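Long-range contacts in conserved hypothetical protein (PDB 2FNA), which binds ADP and magnesium as an archaeal AAA+ ATPase of the P-loop class, and probably couples ATP hydrolysis to a task still unidentified: residues L56-D62 / N138-D144; I22-L28 / I49-L54; R291-M296 / N327-L332. One frame throughout, in Å; residues are numbered along the deposited sequence.

Contact 1 (L56-D62 / N138-D144). With EDO (1,2-ethanediol), chain E.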
loop_
_atom_site.group_PDB
_atom_site.type_symbol
_atom_site.label_atom_id
_atom_site.label_comp_id
_atom_site.label_asym_id
_atom_site.label_seq_id
_atom_site.Cartn_x
_atom_site.Cartn_y
_atom_site.Cartn_z
ATOM N N LEU A 56 1.742 20.732 6.390
ATOM C CA LEU A 56 1.665 21.297 5.049
ATOM C C LEU A 56 0.329 20.900 4.439
ATOM O O LEU A 56 -0.173 19.813 4.721
ATOM C CB LEU A 56 2.808 20.794 4.152
ATOM C CG LEU A 56 4.224 21.353 4.372
ATOM C CD1 LEU A 56 5.224 20.524 3.569
ATOM C CD2 LEU A 56 4.305 22.811 4.014
ATOM N N PRO A 57 -0.215 21.759 3.557
ATOM C CA PRO A 57 -1.434 21.414 2.851
ATOM C C PRO A 57 -1.228 20.114 2.080
ATOM O O PRO A 57 -0.116 19.806 1.644
ATOM C CB PRO A 57 -1.643 22.567 1.878
ATOM C CG PRO A 57 -0.424 23.390 1.933
ATOM C CD PRO A 57 0.346 23.056 3.135
ATOM N N TYR A 58 -2.287 19.343 1.935
ATOM C CA TYR A 58 -2.173 18.070 1.266
ATOM C C TYR A 58 -3.515 17.619 0.705
ATOM O O TYR A 58 -4.597 18.113 1.105
ATOM C CB TYR A 58 -1.609 17.015 2.223
ATOM C CG TYR A 58 -2.558 16.626 3.341
ATOM C CD1 TYR A 58 -2.589 17.344 4.547
ATOM C CD2 TYR A 58 -3.435 15.557 3.193
ATOM C CE1 TYR A 58 -3.480 16.996 5.589
ATOM C CE2 TYR A 58 -4.336 15.207 4.226
ATOM C CZ TYR A 58 -4.339 15.923 5.414
ATOM O OH TYR A 58 -5.211 15.558 6.406
ATOM N N ILE A 59 -3.395 16.714 -0.268
ATOM C CA ILE A 59 -4.480 15.989 -0.897
ATOM C C ILE A 59 -4.172 14.517 -0.619
ATOM O O ILE A 59 -3.082 14.061 -0.910
ATOM C CB ILE A 59 -4.447 16.233 -2.437
ATOM C CG1 ILE A 59 -4.968 17.636 -2.776
ATOM C CG2 ILE A 59 -5.192 15.129 -3.207
ATOM C CD1 ILE A 59 -6.427 17.849 -2.509
ATOM N N TYR A 60 -5.108 13.784 -0.036
ATOM C CA TYR A 60 -4.870 12.386 0.286
ATOM C C TYR A 60 -5.777 11.470 -0.503
ATOM O O TYR A 60 -6.951 11.366 -0.190
ATOM C CB TYR A 60 -5.096 12.157 1.776
ATOM C CG TYR A 60 -4.453 10.918 2.304
ATOM C CD1 TYR A 60 -4.892 9.646 1.908
ATOM C CD2 TYR A 60 -3.380 11.003 3.190
ATOM C CE1 TYR A 60 -4.281 8.510 2.400
ATOM C CE2 TYR A 60 -2.785 9.875 3.696
ATOM C CZ TYR A 60 -3.230 8.638 3.289
ATOM O OH TYR A 60 -2.639 7.506 3.789
ATOM N N LEU A 61 -5.242 10.794 -1.517
ATOM C CA LEU A 61 -6.034 9.818 -2.278
ATOM C C LEU A 61 -5.842 8.400 -1.736
ATOM O O LEU A 61 -4.787 7.786 -1.920
ATOM C CB LEU A 61 -5.706 9.872 -3.769
ATOM C CG LEU A 61 -5.981 11.201 -4.490
ATOM C CD1 LEU A 61 -5.831 11.041 -6.007
ATOM C CD2 LEU A 61 -7.380 11.702 -4.182
ATOM N N ASP A 62 -6.878 7.911 -1.051
ATOM C CA ASP A 62 -6.918 6.569 -0.491
ATOM C C ASP A 62 -7.481 5.585 -1.539
ATOM O O ASP A 62 -8.685 5.469 -1.737
ATOM C CB ASP A 62 -7.740 6.596 0.787
ATOM C CG ASP A 62 -7.681 5.306 1.539
ATOM O OD1 ASP A 62 -6.718 4.543 1.354
ATOM O OD2 ASP A 62 -8.613 5.055 2.327
ATOM N N ASN A 138 5.120 23.950 0.243
ATOM C CA ASN A 138 4.958 22.682 -0.473
ATOM C C ASN A 138 3.547 22.130 -0.245
ATOM O O ASN A 138 2.996 22.246 0.850
ATOM C CB ASN A 138 5.971 21.622 0.014
ATOM C CG ASN A 138 7.386 21.876 -0.467
ATOM O OD1 ASN A 138 7.611 22.675 -1.357
ATOM N ND2 ASN A 138 8.344 21.180 0.126
ATOM N N VAL A 139 2.960 21.556 -1.289
ATOM C CA VAL A 139 1.670 20.867 -1.172
ATOM C C VAL A 139 1.972 19.415 -1.477
ATOM O O VAL A 139 2.652 19.122 -2.448
ATOM C CB VAL A 139 0.650 21.374 -2.195
ATOM C CG1 VAL A 139 -0.653 20.608 -2.078
ATOM C CG2 VAL A 139 0.443 22.906 -2.050
ATOM N N ILE A 140 1.464 18.533 -0.633
ATOM C CA ILE A 140 1.749 17.126 -0.720
ATOM C C ILE A 140 0.571 16.455 -1.377
ATOM O O ILE A 140 -0.592 16.692 -1.009
ATOM C CB ILE A 140 2.013 16.541 0.663
ATOM C CG1 ILE A 140 3.175 17.303 1.310
ATOM C CG2 ILE A 140 2.252 15.027 0.576
ATOM C CD1 ILE A 140 3.408 16.964 2.730
ATOM N N ILE A 141 0.877 15.628 -2.364
ATOM C CA ILE A 141 -0.118 14.846 -3.052
ATOM C C ILE A 141 0.169 13.394 -2.717
ATOM O O ILE A 141 1.216 12.849 -3.098
ATOM C CB ILE A 141 -0.084 15.003 -4.570
ATOM C CG1 ILE A 141 -0.045 16.469 -4.986
ATOM C CG2 ILE A 141 -1.283 14.278 -5.178
ATOM C CD1 ILE A 141 -1.348 17.184 -4.960
ATOM N N VAL A 142 -0.757 12.792 -1.979
ATOM C CA VAL A 142 -0.620 11.423 -1.542
ATOM C C VAL A 142 -1.462 10.542 -2.409
ATOM O O VAL A 142 -2.687 10.748 -2.539
ATOM C CB VAL A 142 -1.051 11.251 -0.059
ATOM C CG1 VAL A 142 -0.885 9.840 0.393
ATOM C CG2 VAL A 142 -0.264 12.191 0.835
ATOM N N LEU A 143 -0.795 9.540 -2.973
ATOM C CA LEU A 143 -1.437 8.481 -3.713
ATOM C C LEU A 143 -1.150 7.222 -2.953
ATOM O O LEU A 143 -0.132 6.580 -3.168
ATOM C CB LEU A 143 -0.864 8.405 -5.126
ATOM C CG LEU A 143 -0.925 9.692 -5.961
ATOM C CD1 LEU A 143 -0.325 9.470 -7.309
ATOM C CD2 LEU A 143 -2.331 10.184 -6.107
ATOM N N ASP A 144 -2.042 6.895 -2.027
ATOM C CA ASP A 144 -1.835 5.775 -1.144
ATOM C C ASP A 144 -2.392 4.524 -1.829
ATOM O O ASP A 144 -3.595 4.383 -2.025
ATOM C CB ASP A 144 -2.489 6.057 0.204
ATOM C CG ASP A 144 -2.058 5.090 1.320
ATOM O OD1 ASP A 144 -1.221 4.192 1.095
ATOM O OD2 ASP A 144 -2.598 5.242 2.456
HETATM C C1 EDO E . -6.054 18.481 4.102
HETATM O O1 EDO E . -7.335 17.845 4.006
HETATM C C2 EDO E . -6.058 19.820 3.377
HETATM O O2 EDO E . -4.733 20.384 3.407
HETATM O O HOH W 1 -4.748 3.285 0.270
#
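The hydroxyl of Y60 donates a short hydrogen bond, 2.6 Å from OH to D144 OD2, to an acidic side chain at the end of the next strand. The setting is the parallel sheet of a P-loop NTPase: 58-62 is an outermost strand within the chain, and 139-144, its neighbour, runs almost exactly parallel to it. Five backbone hydrogen bonds tie the pair in the stepped pattern of parallel strands, in which I59 and L61 use both N and O, while P57, which has no N-H, offers only its carbonyl: I140 N to P57 O (3.0 Å), I59 N to I140 O (2.9 Å), V142 N to I59 O (2.9 Å), L61 N to V142 O (2.8 Å) and D144 N to L61 O (2.9 Å). The beta-branched I140, I141 and V142 suit this extended backbone. On the face bearing Y60, V142 CG1 makes a CH-pi contact with the Y60 ring, and helix 43-54 covers the ring through I47 and I51. On the face of I59 and L61, L61 CD1 meets L143 CD2 at 3.6 Å, and helix 74-91 packs over this strand. D144 also hydrogen-bonds to S44 OG and S176 OG and lies near the bound magnesium, consistent with the Walker B aspartate of AAA+ proteins. A water bridges the strand ends, donating to D62 OD1 (2.6 Å) and D144 O (2.8 Å).

Contact 2 (I22-L28 / I49-L54)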
loop_
_atom_site.group_PDB
_atom_site.type_symbol
_atom_site.label_atom_id
_atom_site.label_comp_id
_atom_site.label_asym_id
_atom_site.label_seq_id
_atom_site.Cartn_x
_atom_site.Cartn_y
_atom_site.Cartn_z
ATOM N N ILE A 22 10.481 7.575 8.844
ATOM C CA ILE A 22 9.590 8.737 8.925
ATOM C C ILE A 22 10.376 9.992 8.592
ATOM O O ILE A 22 9.871 10.882 7.927
ATOM C CB ILE A 22 8.965 8.899 10.334
ATOM C CG1 ILE A 22 8.042 7.727 10.655
ATOM C CG2 ILE A 22 8.210 10.240 10.471
ATOM C CD1 ILE A 22 7.796 7.544 12.188
ATOM N N GLU A 23 11.608 10.080 9.065
ATOM C CA GLU A 23 12.391 11.280 8.844
ATOM C C GLU A 23 12.729 11.420 7.359
ATOM O O GLU A 23 12.697 12.506 6.813
ATOM C CB GLU A 23 13.663 11.241 9.693
ATOM C CG GLU A 23 14.506 12.559 9.673
ATOM N N LYS A 24 13.072 10.310 6.715
ATOM C CA LYS A 24 13.321 10.301 5.271
ATOM C C LYS A 24 12.086 10.693 4.444
ATOM O O LYS A 24 12.174 11.501 3.515
ATOM C CB LYS A 24 13.815 8.919 4.822
ATOM C CG LYS A 24 14.105 8.834 3.303
ATOM C CD LYS A 24 14.998 7.661 2.941
ATOM C CE LYS A 24 15.385 7.720 1.466
ATOM N NZ LYS A 24 16.076 6.473 1.036
ATOM N N LEU A 25 10.952 10.079 4.760
ATOM C CA LEU A 25 9.664 10.460 4.168
ATOM C C LEU A 25 9.373 11.950 4.282
ATOM O O LEU A 25 9.070 12.616 3.299
ATOM C CB LEU A 25 8.542 9.683 4.826
ATOM C CG LEU A 25 7.103 9.952 4.351
ATOM C CD1 LEU A 25 6.215 8.780 4.700
ATOM C CD2 LEU A 25 6.518 11.234 4.910
ATOM N N LYS A 26 9.461 12.471 5.498
ATOM C CA LYS A 26 9.268 13.884 5.775
ATOM C C LYS A 26 10.231 14.822 5.045
ATOM O O LYS A 26 9.909 15.994 4.860
ATOM C CB LYS A 26 9.374 14.124 7.301
ATOM C CG LYS A 26 8.163 13.611 8.068
ATOM C CD LYS A 26 8.330 13.801 9.587
ATOM C CE LYS A 26 8.273 15.246 9.996
ATOM N NZ LYS A 26 8.900 15.463 11.345
ATOM N N GLY A 27 11.410 14.317 4.659
ATOM C CA GLY A 27 12.397 15.097 3.923
ATOM C C GLY A 27 11.942 15.486 2.528
ATOM O O GLY A 27 12.444 16.460 1.967
ATOM N N LEU A 28 10.990 14.735 1.971
ATOM C CA LEU A 28 10.435 15.037 0.642
ATOM C C LEU A 28 11.609 15.355 -0.305
ATOM O O LEU A 28 11.650 16.390 -0.948
ATOM C CB LEU A 28 9.447 16.209 0.737
ATOM C CG LEU A 28 8.189 16.006 1.616
ATOM C CD1 LEU A 28 7.395 17.304 1.749
ATOM C CD2 LEU A 28 7.271 14.926 1.098
ATOM N N ILE A 49 1.435 10.088 9.863
ATOM C CA ILE A 49 2.296 10.697 10.859
ATOM C C ILE A 49 3.100 11.806 10.200
ATOM O O ILE A 49 3.143 12.916 10.716
ATOM C CB ILE A 49 3.221 9.637 11.513
ATOM C CG1 ILE A 49 2.402 8.710 12.412
ATOM C CG2 ILE A 49 4.373 10.294 12.290
ATOM C CD1 ILE A 49 3.142 7.448 12.779
ATOM N N GLY A 50 3.714 11.494 9.039
ATOM C CA GLY A 50 4.559 12.433 8.292
ATOM C C GLY A 50 3.827 13.713 7.915
ATOM O O GLY A 50 4.326 14.783 8.163
ATOM N N ILE A 51 2.646 13.603 7.304
ATOM C CA ILE A 51 1.901 14.795 6.873
ATOM C C ILE A 51 1.326 15.571 8.032
ATOM O O ILE A 51 1.246 16.793 7.961
ATOM C CB ILE A 51 0.759 14.498 5.816
ATOM C CG1 ILE A 51 -0.400 13.698 6.380
ATOM C CG2 ILE A 51 1.328 13.830 4.568
ATOM C CD1 ILE A 51 -1.344 13.138 5.237
ATOM N N ASN A 52 0.920 14.884 9.104
ATOM C CA ASN A 52 0.519 15.580 10.345
ATOM C C ASN A 52 1.656 16.403 10.937
ATOM O O ASN A 52 1.442 17.540 11.321
ATOM C CB ASN A 52 -0.015 14.601 11.411
ATOM C CG ASN A 52 -1.440 14.136 11.124
ATOM O OD1 ASN A 52 -2.244 14.866 10.531
ATOM N ND2 ASN A 52 -1.754 12.914 11.542
ATOM N N GLU A 53 2.857 15.821 11.023
ATOM C CA GLU A 53 3.997 16.549 11.584
ATOM C C GLU A 53 4.506 17.704 10.695
ATOM O O GLU A 53 4.937 18.742 11.200
ATOM C CB GLU A 53 5.129 15.587 11.954
ATOM C CG GLU A 53 4.843 14.759 13.194
ATOM C CD GLU A 53 5.922 13.753 13.536
ATOM O OE1 GLU A 53 7.009 13.774 12.913
ATOM O OE2 GLU A 53 5.654 12.909 14.429
ATOM N N LEU A 54 4.481 17.522 9.383
ATOM C CA LEU A 54 4.917 18.567 8.444
ATOM C C LEU A 54 3.997 19.768 8.461
ATOM O O LEU A 54 4.445 20.877 8.199
ATOM C CB LEU A 54 5.006 18.040 7.011
ATOM C CG LEU A 54 6.172 17.095 6.702
ATOM C CD1 LEU A 54 6.001 16.457 5.326
ATOM C CD2 LEU A 54 7.503 17.852 6.843
#
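Helix 22-27 and helix 49-54 cross at -59°, their axes approaching to 9.4 Å, and the backbones come nearest at K26 and G50, whose CA atoms are 5.5 Å apart. In this P-loop NTPase fold, the second segment is the C-terminal half of helix 43-54, which follows the probable Walker A loop, while the first ends the helix that leads toward strand 32-37. G50 suits the crossing because it has no side chain: a CB there would point at the partner helix and clash with L25 CD2, which instead lies 4.1 Å from G50 CA. The aliphatic part of K26 uses the same gap, its CG 3.8 Å from G50 CA. Branched apolar residues fill the interface on both sides of this point. I22 CG2 touches I49 CG2 at 4.2 Å, and beyond the helix end L28 CD1 meets L54 CD1 at 3.9 Å. L28 has positive phi as the chain leaves the helix, and its side chain still points toward 49-54; it also reaches I174 on the sheet, as does L25. L54 CD2 packs 3.6 Å from K26 O. Over this apolar layer runs a charged link suited to a more open margin: E53 pairs with R12 and also takes K26, whose flexible chain brings NZ to 3.0 Å from E53 OE1 in a salt bridge.

Contact 3 (R291-M296 / N327-L332)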
loop_
_atom_site.group_PDB
_atom_site.type_symbol
_atom_site.label_atom_id
_atom_site.label_comp_id
_atom_site.label_asym_id
_atom_site.label_seq_id
_atom_site.Cartn_x
_atom_site.Cartn_y
_atom_site.Cartn_z
ATOM N N ARG A 291 -5.806 -22.772 -10.775
ATOM C CA ARG A 291 -4.369 -22.911 -10.899
ATOM C C ARG A 291 -3.635 -22.065 -9.868
ATOM O O ARG A 291 -2.712 -22.537 -9.221
ATOM C CB ARG A 291 -3.931 -22.507 -12.299
ATOM C CG ARG A 291 -4.638 -23.304 -13.395
ATOM C CD ARG A 291 -3.986 -23.145 -14.742
ATOM N NE ARG A 291 -4.432 -24.198 -15.657
ATOM C CZ ARG A 291 -3.880 -24.450 -16.840
ATOM N NH1 ARG A 291 -2.860 -23.729 -17.282
ATOM N NH2 ARG A 291 -4.358 -25.429 -17.589
ATOM N N TYR A 292 -4.036 -20.805 -9.728
ATOM C CA TYR A 292 -3.460 -19.938 -8.692
ATOM C C TYR A 292 -3.636 -20.521 -7.271
ATOM O O TYR A 292 -2.683 -20.555 -6.497
ATOM C CB TYR A 292 -4.033 -18.514 -8.791
ATOM C CG TYR A 292 -3.403 -17.673 -9.886
ATOM C CD1 TYR A 292 -2.053 -17.321 -9.827
ATOM C CD2 TYR A 292 -4.150 -17.203 -10.969
ATOM C CE1 TYR A 292 -1.457 -16.549 -10.810
ATOM C CE2 TYR A 292 -3.549 -16.410 -11.978
ATOM C CZ TYR A 292 -2.204 -16.093 -11.890
ATOM O OH TYR A 292 -1.584 -15.312 -12.851
ATOM N N LEU A 293 -4.843 -20.980 -6.931
ATOM C CA LEU A 293 -5.082 -21.635 -5.637
ATOM C C LEU A 293 -4.114 -22.805 -5.444
ATOM O O LEU A 293 -3.567 -23.006 -4.353
ATOM C CB LEU A 293 -6.532 -22.139 -5.510
ATOM C CG LEU A 293 -7.563 -21.072 -5.132
ATOM C CD1 LEU A 293 -8.965 -21.482 -5.552
ATOM C CD2 LEU A 293 -7.501 -20.757 -3.621
ATOM N N ASN A 294 -3.912 -23.572 -6.508
ATOM C CA ASN A 294 -3.031 -24.725 -6.464
ATOM C C ASN A 294 -1.583 -24.308 -6.201
ATOM O O ASN A 294 -0.898 -24.907 -5.373
ATOM C CB ASN A 294 -3.121 -25.492 -7.775
ATOM C CG ASN A 294 -2.455 -26.837 -7.702
ATOM O OD1 ASN A 294 -1.224 -26.935 -7.641
ATOM N ND2 ASN A 294 -3.264 -27.892 -7.717
ATOM N N ILE A 295 -1.121 -23.293 -6.920
ATOM C CA ILE A 295 0.243 -22.768 -6.755
ATOM C C ILE A 295 0.507 -22.325 -5.319
ATOM O O ILE A 295 1.585 -22.587 -4.781
ATOM C CB ILE A 295 0.511 -21.578 -7.700
ATOM C CG1 ILE A 295 0.697 -22.075 -9.152
ATOM C CG2 ILE A 295 1.728 -20.765 -7.218
ATOM C CD1 ILE A 295 0.738 -20.980 -10.200
HETATM N N MSE A 296 -0.465 -21.642 -4.704
HETATM C CA MSE A 296 -0.254 -21.069 -3.361
HETATM C C MSE A 296 -0.232 -22.135 -2.279
HETATM O O MSE A 296 0.567 -22.073 -1.333
HETATM C CB MSE A 296 -1.317 -20.022 -3.045
HETATM C CG MSE A 296 -1.184 -18.753 -3.847
HETATM SE SE MSE A 296 0.565 -17.878 -3.668
HETATM C CE MSE A 296 0.567 -17.567 -1.812
ATOM N N ASN A 327 4.227 -17.095 -16.260
ATOM C CA ASN A 327 3.273 -15.991 -16.135
ATOM C C ASN A 327 2.541 -16.003 -14.789
ATOM O O ASN A 327 2.342 -14.949 -14.192
ATOM C CB ASN A 327 2.280 -16.017 -17.309
ATOM C CG ASN A 327 1.095 -15.065 -17.121
ATOM O OD1 ASN A 327 1.263 -13.853 -16.946
ATOM N ND2 ASN A 327 -0.120 -15.617 -17.205
ATOM N N TYR A 328 2.139 -17.184 -14.316
ATOM C CA TYR A 328 1.466 -17.295 -13.012
ATOM C C TYR A 328 2.393 -16.866 -11.856
ATOM O O TYR A 328 2.002 -16.101 -10.971
ATOM C CB TYR A 328 0.971 -18.727 -12.776
ATOM C CG TYR A 328 0.050 -19.289 -13.842
ATOM C CD1 TYR A 328 -0.952 -18.507 -14.414
ATOM C CD2 TYR A 328 0.144 -20.628 -14.238
ATOM C CE1 TYR A 328 -1.810 -19.024 -15.376
ATOM C CE2 TYR A 328 -0.718 -21.159 -15.204
ATOM C CZ TYR A 328 -1.694 -20.348 -15.766
ATOM O OH TYR A 328 -2.556 -20.844 -16.724
ATOM N N LEU A 329 3.625 -17.355 -11.857
ATOM C CA LEU A 329 4.580 -16.969 -10.822
ATOM C C LEU A 329 4.979 -15.508 -10.922
ATOM O O LEU A 329 5.150 -14.857 -9.909
ATOM C CB LEU A 329 5.825 -17.868 -10.844
ATOM C CG LEU A 329 5.536 -19.337 -10.540
ATOM C CD1 LEU A 329 6.778 -20.195 -10.787
ATOM C CD2 LEU A 329 5.017 -19.501 -9.118
ATOM N N THR A 330 5.127 -14.987 -12.130
ATOM C CA THR A 330 5.435 -13.559 -12.329
ATOM C C THR A 330 4.344 -12.645 -11.786
ATOM O O THR A 330 4.641 -11.614 -11.189
ATOM C CB THR A 330 5.643 -13.235 -13.832
ATOM O OG1 THR A 330 6.814 -13.910 -14.287
ATOM C CG2 THR A 330 5.801 -11.714 -14.067
ATOM N N GLN A 331 3.085 -13.005 -12.027
ATOM C CA GLN A 331 1.980 -12.225 -11.519
ATOM C C GLN A 331 1.979 -12.232 -9.972
ATOM O O GLN A 331 1.834 -11.181 -9.334
ATOM C CB GLN A 331 0.657 -12.742 -12.096
ATOM C CG GLN A 331 0.457 -12.405 -13.568
ATOM C CD GLN A 331 0.517 -10.901 -13.818
ATOM O OE1 GLN A 331 -0.368 -10.161 -13.402
ATOM N NE2 GLN A 331 1.574 -10.448 -14.478
ATOM N N LEU A 332 2.155 -13.413 -9.392
ATOM C CA LEU A 332 2.172 -13.593 -7.927
ATOM C C LEU A 332 3.299 -12.780 -7.303
ATOM O O LEU A 332 3.114 -12.104 -6.258
ATOM C CB LEU A 332 2.306 -15.099 -7.582
ATOM C CG LEU A 332 1.027 -15.930 -7.789
ATOM C CD1 LEU A 332 1.271 -17.420 -7.652
ATOM C CD2 LEU A 332 -0.052 -15.493 -6.806
#
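I295 and L332 form the apolar centre, with I295 CG2 3.4 Å from L332 CD1 and 4.0 Å from L329 CD2. The branched chains fill the space between helices whose axes come no closer than 10.9 Å, and the selenium of selenomethionine M296 extends the cluster, 4.0 Å from L332 CD2. Next outward comes an aromatic pair: the edge of Y328 faces the ring of Y292 in a T-shaped stack, centroids 5.3 Å apart and planes at 73°, while I295 CD1 rests 3.4 Å from Y328 CB. These helices, crossing at -72°, belong to a winged helix-turn-helix domain related to the MCM C-terminal one; helix 305-316 lies between them in sequence and touches I295 through V308. Y292 also stacks edge-to-face with F281, which packs helix 259-282 against helix 289-299. At the polar edge, R291 is long enough to follow the Y328 ring outward: its NH1 donates to Y328 OH at 3.0 Å, while its NE pairs with E316.

Overall arrangement
Contacts 1 and 2 are successive layers of the ATPase domain, their centres 12 Å apart. Helix 43-54 leads directly into strand 58-62, and its I51 CD1 reaches the sheet 3.6 Å from Y60 CD2; I140 CD1 likewise meets L54 CD1 at 3.7 Å. Contact 1 reaches the nucleotide site, with the D144 side chain about 4 Å from magnesium; contact 2 lies near it without touching, the I49 side chain being about 7 Å from ADP. Contact 3 belongs to the separate winged-helix region, across the centre of the chain. Its centre is 35 Å from that of contact 1 and 37 Å from that of contact 2, with nearest atoms about 18 and 24 Å away.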